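PDB 2WDD: sulfur oxidation protein soxB from Thermus thermophilus, which is a dimanganese thiosulfohydrolase of the sulfur oxidation pathway that hydrolyses the sulfur-sulfur bond of a cysteine S-thiosulfonate, releasing sulfate. Local coordinates for residues 45-50 against 368-373; 74-79 against 84-89; 380-385 against 505-510; 391-396 against 432-437. All coordinates share one frame; numbering follows the deposited sequence. Where two conformers were deposited one is given.

Contact 1. Residues 45-50 against 368-373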
# COMPACT_ATOMS: atom_id res chain seq x y z
N TYR A 45 9.59 -9.76 -4.48
CA TYR A 45 8.66 -10.62 -3.76
C TYR A 45 7.86 -9.76 -2.82
O TYR A 45 8.37 -8.78 -2.29
CB TYR A 45 9.41 -11.71 -3.02
CG TYR A 45 10.24 -12.55 -3.95
CD1 TYR A 45 9.69 -13.64 -4.63
CD2 TYR A 45 11.57 -12.22 -4.21
CE1 TYR A 45 10.46 -14.39 -5.51
CE2 TYR A 45 12.34 -12.97 -5.09
CZ TYR A 45 11.79 -14.07 -5.71
OH TYR A 45 12.55 -14.81 -6.59
N PHE A 46 6.59 -10.11 -2.63
CA PHE A 46 5.72 -9.33 -1.75
C PHE A 46 4.69 -10.25 -1.10
O PHE A 46 3.68 -10.62 -1.72
CB PHE A 46 5.02 -8.23 -2.55
CG PHE A 46 4.30 -7.20 -1.69
CD1 PHE A 46 4.94 -6.03 -1.30
CD2 PHE A 46 2.99 -7.40 -1.30
CE1 PHE A 46 4.28 -5.09 -0.53
CE2 PHE A 46 2.33 -6.47 -0.52
CZ PHE A 46 2.98 -5.31 -0.13
N MET A 47 4.95 -10.62 0.15
CA MET A 47 4.06 -11.50 0.90
C MET A 47 2.94 -10.73 1.57
O MET A 47 3.17 -9.67 2.15
CB MET A 47 4.87 -12.25 1.96
CG MET A 47 4.07 -13.31 2.69
SD MET A 47 5.03 -14.09 4.00
CE MET A 47 4.67 -12.94 5.32
N GLU A 48 1.74 -11.30 1.55
CA GLU A 48 0.62 -10.70 2.26
C GLU A 48 0.83 -10.84 3.76
O GLU A 48 1.62 -11.68 4.23
CB GLU A 48 -0.70 -11.34 1.83
CG GLU A 48 -1.02 -11.07 0.37
CD GLU A 48 -1.22 -9.59 0.07
OE1 GLU A 48 -1.96 -8.91 0.82
OE2 GLU A 48 -0.59 -9.08 -0.88
N PRO A 49 0.12 -10.03 4.55
CA PRO A 49 0.31 -10.06 6.00
C PRO A 49 -0.11 -11.36 6.65
O PRO A 49 -1.16 -11.92 6.31
CB PRO A 49 -0.61 -8.94 6.51
CG PRO A 49 -1.60 -8.70 5.41
CD PRO A 49 -0.82 -8.98 4.13
N PRO A 50 0.63 -11.80 7.67
CA PRO A 50 0.18 -12.99 8.39
C PRO A 50 -1.02 -12.66 9.30
O PRO A 50 -1.79 -13.56 9.66
CB PRO A 50 1.41 -13.39 9.23
CG PRO A 50 2.56 -12.62 8.68
CD PRO A 50 2.02 -11.42 7.96
N GLU A 368 19.51 -14.58 5.97
CA GLU A 368 19.40 -16.03 6.09
C GLU A 368 17.96 -16.52 6.14
O GLU A 368 17.68 -17.68 5.84
CB GLU A 368 20.22 -16.52 7.27
CG GLU A 368 21.70 -16.25 7.06
CD GLU A 368 22.58 -16.91 8.10
OE1 GLU A 368 22.03 -17.54 9.03
OE2 GLU A 368 23.81 -16.80 7.98
N THR A 369 17.05 -15.64 6.53
CA THR A 369 15.65 -16.01 6.64
C THR A 369 14.74 -14.96 6.02
O THR A 369 15.19 -13.91 5.60
CB THR A 369 15.27 -16.29 8.10
OG1 THR A 369 15.41 -15.08 8.85
CG2 THR A 369 16.18 -17.36 8.71
N LEU A 370 13.45 -15.28 5.96
CA LEU A 370 12.46 -14.40 5.35
C LEU A 370 12.30 -13.07 6.07
O LEU A 370 12.01 -13.05 7.26
CB LEU A 370 11.10 -15.09 5.41
CG LEU A 370 9.96 -14.40 4.64
CD1 LEU A 370 10.23 -14.46 3.15
CD2 LEU A 370 8.62 -15.07 5.00
N LEU A 371 12.44 -11.98 5.32
CA LEU A 371 12.22 -10.64 5.87
C LEU A 371 10.93 -10.12 5.21
O LEU A 371 10.87 -9.93 3.99
CB LEU A 371 13.39 -9.70 5.53
CG LEU A 371 14.70 -10.06 6.23
CD1 LEU A 371 15.84 -9.16 5.72
CD2 LEU A 371 14.53 -9.91 7.76
N TYR A 372 9.88 -9.97 6.02
CA TYR A 372 8.60 -9.47 5.51
C TYR A 372 8.24 -8.22 6.30
O TYR A 372 8.72 -8.02 7.42
CB TYR A 372 7.49 -10.53 5.61
CG TYR A 372 7.21 -11.01 7.02
CD1 TYR A 372 6.20 -10.42 7.79
CD2 TYR A 372 7.95 -12.03 7.60
CE1 TYR A 372 5.91 -10.88 9.06
CE2 TYR A 372 7.68 -12.48 8.88
CZ TYR A 372 6.68 -11.88 9.62
OH TYR A 372 6.40 -12.33 10.89
N LYS A 373 7.38 -7.40 5.71
CA LYS A 373 7.00 -6.12 6.30
C LYS A 373 5.56 -6.01 6.79
O LYS A 373 5.30 -5.43 7.84
CB LYS A 373 7.22 -5.01 5.26
CG LYS A 373 6.60 -3.66 5.64
CD LYS A 373 7.48 -2.94 6.65
CE LYS A 373 6.84 -1.66 7.19
NZ LYS A 373 7.87 -0.81 7.86

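Contact 2. Residues 74-79 against 84-89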
# COMPACT_ATOMS: atom_id res chain seq x y z
N TYR A 74 -12.46 -17.14 -0.72
CA TYR A 74 -12.53 -16.97 -2.16
C TYR A 74 -12.52 -18.28 -2.95
O TYR A 74 -12.54 -18.26 -4.17
CB TYR A 74 -11.40 -16.05 -2.62
CG TYR A 74 -11.61 -14.63 -2.16
CD1 TYR A 74 -12.64 -13.85 -2.70
CD2 TYR A 74 -10.83 -14.07 -1.15
CE1 TYR A 74 -12.85 -12.56 -2.28
CE2 TYR A 74 -11.06 -12.78 -0.70
CZ TYR A 74 -12.07 -12.03 -1.27
OH TYR A 74 -12.29 -10.74 -0.84
N GLY A 75 -12.46 -19.41 -2.25
CA GLY A 75 -12.45 -20.69 -2.95
C GLY A 75 -11.21 -20.90 -3.79
O GLY A 75 -11.26 -21.53 -4.85
N VAL A 76 -10.09 -20.38 -3.32
CA VAL A 76 -8.81 -20.51 -4.01
C VAL A 76 -8.07 -21.73 -3.50
O VAL A 76 -7.89 -21.90 -2.29
CB VAL A 76 -7.99 -19.22 -3.86
CG1 VAL A 76 -6.60 -19.37 -4.51
CG2 VAL A 76 -8.75 -18.08 -4.49
N GLU A 77 -7.65 -22.58 -4.43
CA GLU A 77 -6.95 -23.79 -4.06
C GLU A 77 -5.53 -23.51 -3.59
O GLU A 77 -4.82 -22.67 -4.16
CB GLU A 77 -6.96 -24.80 -5.21
CG GLU A 77 -8.35 -25.32 -5.55
CD GLU A 77 -8.37 -26.82 -5.79
OE1 GLU A 77 -7.67 -27.27 -6.73
OE2 GLU A 77 -9.08 -27.54 -5.06
N ARG A 78 -5.13 -24.22 -2.55
CA ARG A 78 -3.81 -24.08 -1.98
C ARG A 78 -2.76 -24.44 -3.04
O ARG A 78 -2.94 -25.41 -3.78
CB ARG A 78 -3.68 -25.05 -0.81
CG ARG A 78 -2.42 -24.89 -0.01
CD ARG A 78 -2.40 -25.81 1.20
NE ARG A 78 -1.25 -25.47 2.03
CZ ARG A 78 -1.09 -25.86 3.28
NH1 ARG A 78 -2.01 -26.61 3.89
NH2 ARG A 78 0.00 -25.48 3.93
N GLY A 79 -1.67 -23.69 -3.09
CA GLY A 79 -0.57 -23.99 -4.00
C GLY A 79 -0.69 -23.45 -5.41
O GLY A 79 0.20 -23.69 -6.22
N TYR A 84 -0.53 -18.06 -4.07
CA TYR A 84 0.78 -17.44 -3.85
C TYR A 84 0.64 -15.92 -3.66
O TYR A 84 1.27 -15.34 -2.77
CB TYR A 84 1.69 -17.75 -5.05
CG TYR A 84 2.97 -16.96 -5.15
CD1 TYR A 84 3.79 -16.74 -4.05
CD2 TYR A 84 3.40 -16.48 -6.39
CE1 TYR A 84 5.00 -16.05 -4.17
CE2 TYR A 84 4.57 -15.76 -6.51
CZ TYR A 84 5.39 -15.56 -5.41
OH TYR A 84 6.58 -14.86 -5.55
N LEU A 85 -0.18 -15.28 -4.48
CA LEU A 85 -0.38 -13.84 -4.35
C LEU A 85 -1.21 -13.48 -3.12
O LEU A 85 -0.98 -12.48 -2.44
CB LEU A 85 -1.14 -13.31 -5.58
CG LEU A 85 -0.30 -12.81 -6.75
CD1 LEU A 85 0.62 -13.88 -7.30
CD2 LEU A 85 -1.21 -12.25 -7.85
N LEU A 86 -2.23 -14.30 -2.87
CA LEU A 86 -3.27 -14.00 -1.91
C LEU A 86 -2.99 -14.16 -0.44
O LEU A 86 -3.59 -13.48 0.39
CB LEU A 86 -4.50 -14.85 -2.29
CG LEU A 86 -5.88 -14.51 -1.72
CD1 LEU A 86 -6.29 -13.09 -2.12
CD2 LEU A 86 -6.91 -15.52 -2.27
N SER A 87 -2.10 -15.08 -0.09
CA SER A 87 -1.88 -15.41 1.31
C SER A 87 -0.41 -15.67 1.65
O SER A 87 0.39 -16.00 0.77
CB SER A 87 -2.68 -16.70 1.57
OG SER A 87 -2.47 -17.25 2.86
N TYR A 88 -0.07 -15.59 2.94
CA TYR A 88 1.29 -15.91 3.39
C TYR A 88 1.49 -17.43 3.44
O TYR A 88 2.62 -17.90 3.58
CB TYR A 88 1.57 -15.33 4.80
CG TYR A 88 0.78 -15.99 5.93
CD1 TYR A 88 1.30 -17.08 6.64
CD2 TYR A 88 -0.46 -15.51 6.28
CE1 TYR A 88 0.54 -17.68 7.66
CE2 TYR A 88 -1.19 -16.08 7.29
CZ TYR A 88 -0.70 -17.16 7.97
OH TYR A 88 -1.47 -17.68 8.98
N VAL A 89 0.41 -18.21 3.41
CA VAL A 89 0.53 -19.67 3.50
C VAL A 89 1.45 -20.20 2.38
O VAL A 89 1.29 -19.81 1.23
CB VAL A 89 -0.86 -20.35 3.50
CG1 VAL A 89 -0.73 -21.87 3.39
CG2 VAL A 89 -1.62 -19.97 4.77

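Contact 3. Residues 380-385 against 505-510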
# COMPACT_ATOMS: atom_id res chain seq x y z
N THR A 380 9.44 -9.23 10.57
CA THR A 380 10.87 -9.49 10.71
C THR A 380 11.70 -8.36 10.11
O THR A 380 12.79 -8.06 10.62
CB THR A 380 11.27 -10.84 10.11
OG1 THR A 380 10.74 -10.92 8.78
CG2 THR A 380 10.74 -11.98 10.97
N TRP A 381 11.19 -7.71 9.06
CA TRP A 381 11.92 -6.57 8.51
C TRP A 381 12.00 -5.47 9.56
O TRP A 381 13.07 -4.90 9.78
CB TRP A 381 11.24 -6.01 7.24
CG TRP A 381 11.81 -4.65 6.89
CD1 TRP A 381 11.23 -3.43 7.13
CD2 TRP A 381 13.14 -4.36 6.42
NE1 TRP A 381 12.09 -2.41 6.78
CE2 TRP A 381 13.27 -2.96 6.34
CE3 TRP A 381 14.22 -5.17 6.01
CZ2 TRP A 381 14.44 -2.34 5.88
CZ3 TRP A 381 15.38 -4.55 5.56
CH2 TRP A 381 15.48 -3.15 5.51
N ASP A 382 10.89 -5.15 10.22
CA ASP A 382 10.92 -4.07 11.20
C ASP A 382 11.78 -4.41 12.40
O ASP A 382 12.41 -3.53 13.00
CB ASP A 382 9.51 -3.64 11.61
CG ASP A 382 8.75 -3.00 10.47
OD1 ASP A 382 9.27 -2.05 9.85
OD2 ASP A 382 7.66 -3.51 10.13
N GLN A 383 11.86 -5.70 12.73
CA GLN A 383 12.74 -6.09 13.82
C GLN A 383 14.19 -5.85 13.38
O GLN A 383 15.00 -5.36 14.17
CB GLN A 383 12.52 -7.53 14.28
CG GLN A 383 13.57 -7.90 15.32
CD GLN A 383 13.31 -9.21 16.01
OE1 GLN A 383 12.18 -9.64 16.16
NE2 GLN A 383 14.39 -9.84 16.49
N LEU A 384 14.51 -6.18 12.13
CA LEU A 384 15.86 -5.96 11.63
C LEU A 384 16.23 -4.48 11.76
O LEU A 384 17.33 -4.13 12.22
CB LEU A 384 15.96 -6.40 10.17
CG LEU A 384 17.31 -6.23 9.46
CD1 LEU A 384 17.35 -7.11 8.22
CD2 LEU A 384 17.53 -4.78 9.09
N VAL A 385 15.31 -3.59 11.37
CA VAL A 385 15.58 -2.16 11.48
C VAL A 385 15.83 -1.79 12.95
O VAL A 385 16.75 -1.04 13.27
CB VAL A 385 14.44 -1.33 10.87
CG1 VAL A 385 14.64 0.17 11.16
CG2 VAL A 385 14.34 -1.58 9.37
N ALA A 505 13.73 6.10 19.35
CA ALA A 505 14.14 6.43 17.99
C ALA A 505 12.92 6.21 17.12
O ALA A 505 12.11 5.34 17.42
CB ALA A 505 15.30 5.55 17.53
N ALA A 506 12.74 7.03 16.10
CA ALA A 506 11.59 6.87 15.21
C ALA A 506 11.91 7.46 13.86
O ALA A 506 12.70 8.39 13.76
CB ALA A 506 10.37 7.58 15.80
N TYR A 507 11.27 6.94 12.82
CA TYR A 507 11.42 7.49 11.49
C TYR A 507 10.10 7.27 10.74
O TYR A 507 9.31 6.40 11.12
CB TYR A 507 12.59 6.84 10.72
CG TYR A 507 12.31 5.43 10.26
CD1 TYR A 507 11.87 5.18 8.96
CD2 TYR A 507 12.54 4.33 11.09
CE1 TYR A 507 11.63 3.91 8.51
CE2 TYR A 507 12.28 3.03 10.65
CZ TYR A 507 11.83 2.84 9.34
OH TYR A 507 11.58 1.58 8.84
N GLY A 508 9.86 8.08 9.72
CA GLY A 508 8.67 7.95 8.87
C GLY A 508 7.36 8.44 9.46
O GLY A 508 6.29 8.08 8.94
N GLY A 509 7.41 9.28 10.49
CA GLY A 509 6.21 9.78 11.11
C GLY A 509 6.41 11.09 11.85
O GLY A 509 7.26 11.91 11.46
N ARG A 510 5.64 11.29 12.91
CA ARG A 510 5.67 12.53 13.69
C ARG A 510 5.91 12.33 15.17
O ARG A 510 5.75 13.26 15.96
CB ARG A 510 4.31 13.22 13.56
CG ARG A 510 4.04 13.79 12.21
CD ARG A 510 2.62 14.31 12.14
NE ARG A 510 2.37 14.87 10.83
CZ ARG A 510 1.32 15.62 10.54
NH1 ARG A 510 0.42 15.90 11.46
NH2 ARG A 510 1.20 16.10 9.31
O HOH W 1 10.51 0.14 6.83
O HOH W 2 11.42 -0.46 10.39

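Contact 4. Residues 391-396 against 432-437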
# COMPACT_ATOMS: atom_id res chain seq x y z
N ALA A 391 22.16 -1.27 17.23
CA ALA A 391 23.56 -1.61 17.03
C ALA A 391 24.40 -0.34 16.85
O ALA A 391 25.51 -0.24 17.37
CB ALA A 391 23.74 -2.53 15.81
N ILE A 392 23.87 0.62 16.10
CA ILE A 392 24.60 1.85 15.84
C ILE A 392 24.42 2.90 16.93
O ILE A 392 25.31 3.73 17.16
CB ILE A 392 24.31 2.39 14.44
CG1 ILE A 392 24.82 1.40 13.39
CG2 ILE A 392 24.97 3.76 14.24
CD1 ILE A 392 24.33 1.69 12.00
N TYR A 393 23.28 2.84 17.62
CA TYR A 393 22.97 3.75 18.71
C TYR A 393 22.54 2.96 19.94
O TYR A 393 21.35 2.87 20.27
CB TYR A 393 21.85 4.71 18.31
CG TYR A 393 22.17 5.49 17.06
CD1 TYR A 393 22.98 6.61 17.11
CD2 TYR A 393 21.66 5.10 15.83
CE1 TYR A 393 23.27 7.32 15.97
CE2 TYR A 393 21.95 5.80 14.68
CZ TYR A 393 22.76 6.92 14.75
OH TYR A 393 23.08 7.62 13.61
N PRO A 394 23.50 2.35 20.64
CA PRO A 394 23.27 1.49 21.80
C PRO A 394 22.50 2.15 22.95
O PRO A 394 21.90 1.45 23.77
CB PRO A 394 24.69 1.09 22.24
CG PRO A 394 25.54 1.30 21.02
CD PRO A 394 24.93 2.46 20.30
N GLU A 395 22.48 3.48 23.00
CA GLU A 395 21.75 4.19 24.05
C GLU A 395 20.22 4.09 23.86
O GLU A 395 19.46 4.27 24.82
CB GLU A 395 22.17 5.66 24.08
CG GLU A 395 23.68 5.87 23.97
CD GLU A 395 24.14 6.28 22.57
OE1 GLU A 395 24.90 7.26 22.48
OE2 GLU A 395 23.78 5.61 21.58
N VAL A 396 19.79 3.80 22.64
CA VAL A 396 18.35 3.71 22.34
C VAL A 396 17.68 2.53 23.02
O VAL A 396 18.14 1.39 22.88
CB VAL A 396 18.09 3.69 20.84
CG1 VAL A 396 16.60 3.47 20.56
CG2 VAL A 396 18.58 4.98 20.21
N LEU A 432 15.88 9.68 10.65
CA LEU A 432 15.75 8.95 11.89
C LEU A 432 15.95 9.98 13.00
O LEU A 432 16.93 10.75 12.98
CB LEU A 432 16.84 7.87 11.99
CG LEU A 432 16.90 7.15 13.35
CD1 LEU A 432 15.66 6.28 13.58
CD2 LEU A 432 18.18 6.30 13.46
N TYR A 433 15.02 10.02 13.94
CA TYR A 433 15.09 10.97 15.05
C TYR A 433 15.33 10.21 16.35
O TYR A 433 14.73 9.15 16.56
CB TYR A 433 13.77 11.73 15.18
CG TYR A 433 13.50 12.64 14.01
CD1 TYR A 433 14.05 13.90 13.96
CD2 TYR A 433 12.73 12.21 12.94
CE1 TYR A 433 13.82 14.75 12.88
CE2 TYR A 433 12.47 13.05 11.87
CZ TYR A 433 13.02 14.32 11.84
OH TYR A 433 12.79 15.15 10.76
N LEU A 434 16.17 10.76 17.23
CA LEU A 434 16.43 10.19 18.56
C LEU A 434 15.92 11.21 19.57
O LEU A 434 16.26 12.39 19.50
CB LEU A 434 17.94 9.95 18.77
CG LEU A 434 18.46 8.53 18.48
CD1 LEU A 434 18.03 8.02 17.12
CD2 LEU A 434 19.98 8.43 18.62
N PHE A 435 15.07 10.76 20.49
CA PHE A 435 14.46 11.69 21.43
C PHE A 435 13.93 10.93 22.64
O PHE A 435 13.60 9.75 22.55
CB PHE A 435 13.31 12.43 20.74
CG PHE A 435 12.33 11.51 20.07
CD1 PHE A 435 11.23 11.01 20.75
CD2 PHE A 435 12.58 11.05 18.78
CE1 PHE A 435 10.35 10.10 20.13
CE2 PHE A 435 11.72 10.14 18.16
CZ PHE A 435 10.61 9.67 18.84
N TYR A 436 13.80 11.63 23.76
CA TYR A 436 13.29 11.01 24.97
C TYR A 436 11.77 11.09 25.04
O TYR A 436 11.16 12.11 24.69
CB TYR A 436 13.88 11.65 26.24
CG TYR A 436 15.37 11.44 26.37
CD1 TYR A 436 15.87 10.25 26.90
CD2 TYR A 436 16.26 12.36 25.86
CE1 TYR A 436 17.23 10.03 26.98
CE2 TYR A 436 17.64 12.16 25.95
CZ TYR A 436 18.11 10.98 26.50
OH TYR A 436 19.47 10.77 26.57
N LEU A 437 11.18 10.02 25.54
CA LEU A 437 9.75 9.95 25.78
C LEU A 437 9.57 9.47 27.21
O LEU A 437 10.28 8.57 27.64
CB LEU A 437 9.08 8.91 24.87
CG LEU A 437 8.87 9.26 23.40
CD1 LEU A 437 8.21 8.07 22.69
CD2 LEU A 437 8.03 10.52 23.22

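Contact 1. Residues 45-50 against 368-373
Met47 lays its terminal methyl over one face of the Tyr372 ring, and this CH-pi contact is the centre of the junction. CE stands 4.0 Å from the ring centroid, 28° off the ring normal, and its closest ring atom is Tyr372 CG at 3.6 Å, so the methyl sits toward the CB end of the ring. The thioether chain leaves the backbone extended and then bends at its last torsion (chi3 87°), which turns CE onto the ring. The sulfur is left farther out, Met47 SD being 5.4 Å from the Tyr372 centroid in an oblique Met-aromatic contact. SD also packs on a leucine methyl, Met47 SD to Leu370 CD2 being 3.9 Å. Pro50 reaches the ring farther along, at an oblique angle, with CG 3.8 Å from Tyr372 CE1. All four side chains are buried and meet only through carbon and sulfur. The contact joins two loops: residues 45-50, which come after strand 29-34 in the part of the chain that carries the metal site, and residues 368-373, which lead into helix 380-392 and the C-terminal domain. Helix 91-98 adds Phe91 against Met47 and Val92 against Leu370.

Contact 2. Residues 74-79 against 84-89
Tyr74 and Val76 face Leu86 across the short loop between helices 67-74 and 81-86, where the end-to-end directions of residues 74-78 and 86-89 differ by 41° and the CA atoms of the touching pair Arg78 and Val89 are 8.3 Å apart. Gly75 ends helix 67-74 in a Schellman motif with positive phi (66°), after which the chain runs on to helix 81-86. One methyl carries the apolar half: Leu86 CD2 lies 3.9 Å from Val76 CG2 and, more loosely, 4.3 Å from Tyr74 CD2, approaching that ring obliquely. Ile70 and Leu71 of helix 67-74 also touch Leu86. At the other end Arg78, its chain extended from CG to NE, crosses Val89 at about a right angle, and the valine methyl CG1 lies 3.7 Å from Arg78 NH2. This methyl meets the guanidinium obliquely, so the touch is packing of carbon against a charged group whose ionic partner is Asp90, bound through NE. Val89 is itself placed by an ST turn: its backbone N donates to Ser87 OG over 3.1 Å with an N-H...O angle of 168°, and the same hydroxyl is bonded to Gly67 O. The chemistry is therefore divided, with buried leucine packing at one end, while at the other an exposed arginine rests on a buried valine and has its charge paired with Asp90.

Contact 3. Residues 380-385 against 505-510
Val385 and Tyr507 make the close part of this contact, pointing at each other from helix 380-392 and strand 501-507. Val385 CG1 is 3.7 Å from Tyr507 CE2 and meets the ring obliquely, near its hydroxyl end. The two methyls of Val385 have separate tasks: with CG1 anti to the backbone N (chi1 172°) that branch goes to the tyrosine, while CG2 lies over one face of the Trp381 ring, 3.2 Å above its plane and offset toward the rim. Leu530 of helix 526-537 packs on both Trp381 and Val385. Helix 380-392 here packs on the mixed sheet of the C-terminal domain that contains strands 398-401 and 501-507.

The polar side is looser. Asp382 OD1 and Tyr507 OH are 4.4 Å apart, too far for a direct bond, and two waters bridge the gap to the helix. One accepts from Trp381 NE1 at 3.0 Å and lies 2.7 Å from Tyr507 OH; the other donates to Asp382 OD1 at 2.7 Å and lies 2.6 Å from the same hydroxyl. Both waters lie in the plane of the tyrosine ring, about 90° apart as seen from OH, and hold the phenol oxygen from two directions. Asp382 is also bound to Ser379, and forms salt bridges through OD1 with Lys373 and through OD2 with Arg468.

The buried hydroxyl is thus satisfied through water, by an indole N-H and a carboxylate. Because Lys373 and Arg468 flank that carboxylate, its negative charge is probably stabilised, and Asp382 in turn binds a water that probably helps to hold the tyrosine in place.

Contact 4. Residues 391-396 against 432-437
Leu434 is the main bump, pushed from strand 431-438 between Tyr393 and Val396, the first and last residues of a turn. Its CD2 methyl is 3.8 Å from Tyr393 CD1, and on the valine side Leu434 CG is 4.0 Å from Val396 CG2, the two side chains crossing at about a right angle. The hollow that receives it is shaped by a type I beta turn from Tyr393 to Val396, closed by Val396 N to Tyr393 O at 3.0 Å, which brings ring and valine round to the same leucine. Two residues back along the strand, Leu432 forms a second, smaller bump: its CD2 lies 4.0 Å from Tyr393 CE2, and the leucine and tyrosine run past each other in opposite directions. Both leucine methyls approach the ring obliquely. The phenol hydroxyl is hydrogen-bonded to Arg524 NE. Tyr393 is the first residue to leave the geometry of helix 380-392, and the turn carries the chain on into strand 398-401. This helix-to-strand turn packs on one face of strand 431-438, presented by the alternate residues Leu432 and Leu434, in the mixed sheet of the 5'-nucleotidase-type C-terminal domain.

In the fold
From the N terminus, residues 45-50 open the longest loop, which contact 1 closes 318 residues later by bringing this segment against the loop ahead of helix 380-392. Contact 2 is a short closure nested inside it, joining the end of helix 67-74 to helix 81-86; the two contacts touch at several points, among them Pro50 on Tyr88. Both contacts 3 and 4 come after contact 1 has closed. Contact 3 spans from helix 380-392 to strand 501-507, and contact 4, nested within it, ties the far end of that helix to the neighbouring strand 431-438. Contact 1 meets contact 3 where Leu370 O pairs with Thr380 OG1, linking the N-terminal loops to the C-terminal sheet region.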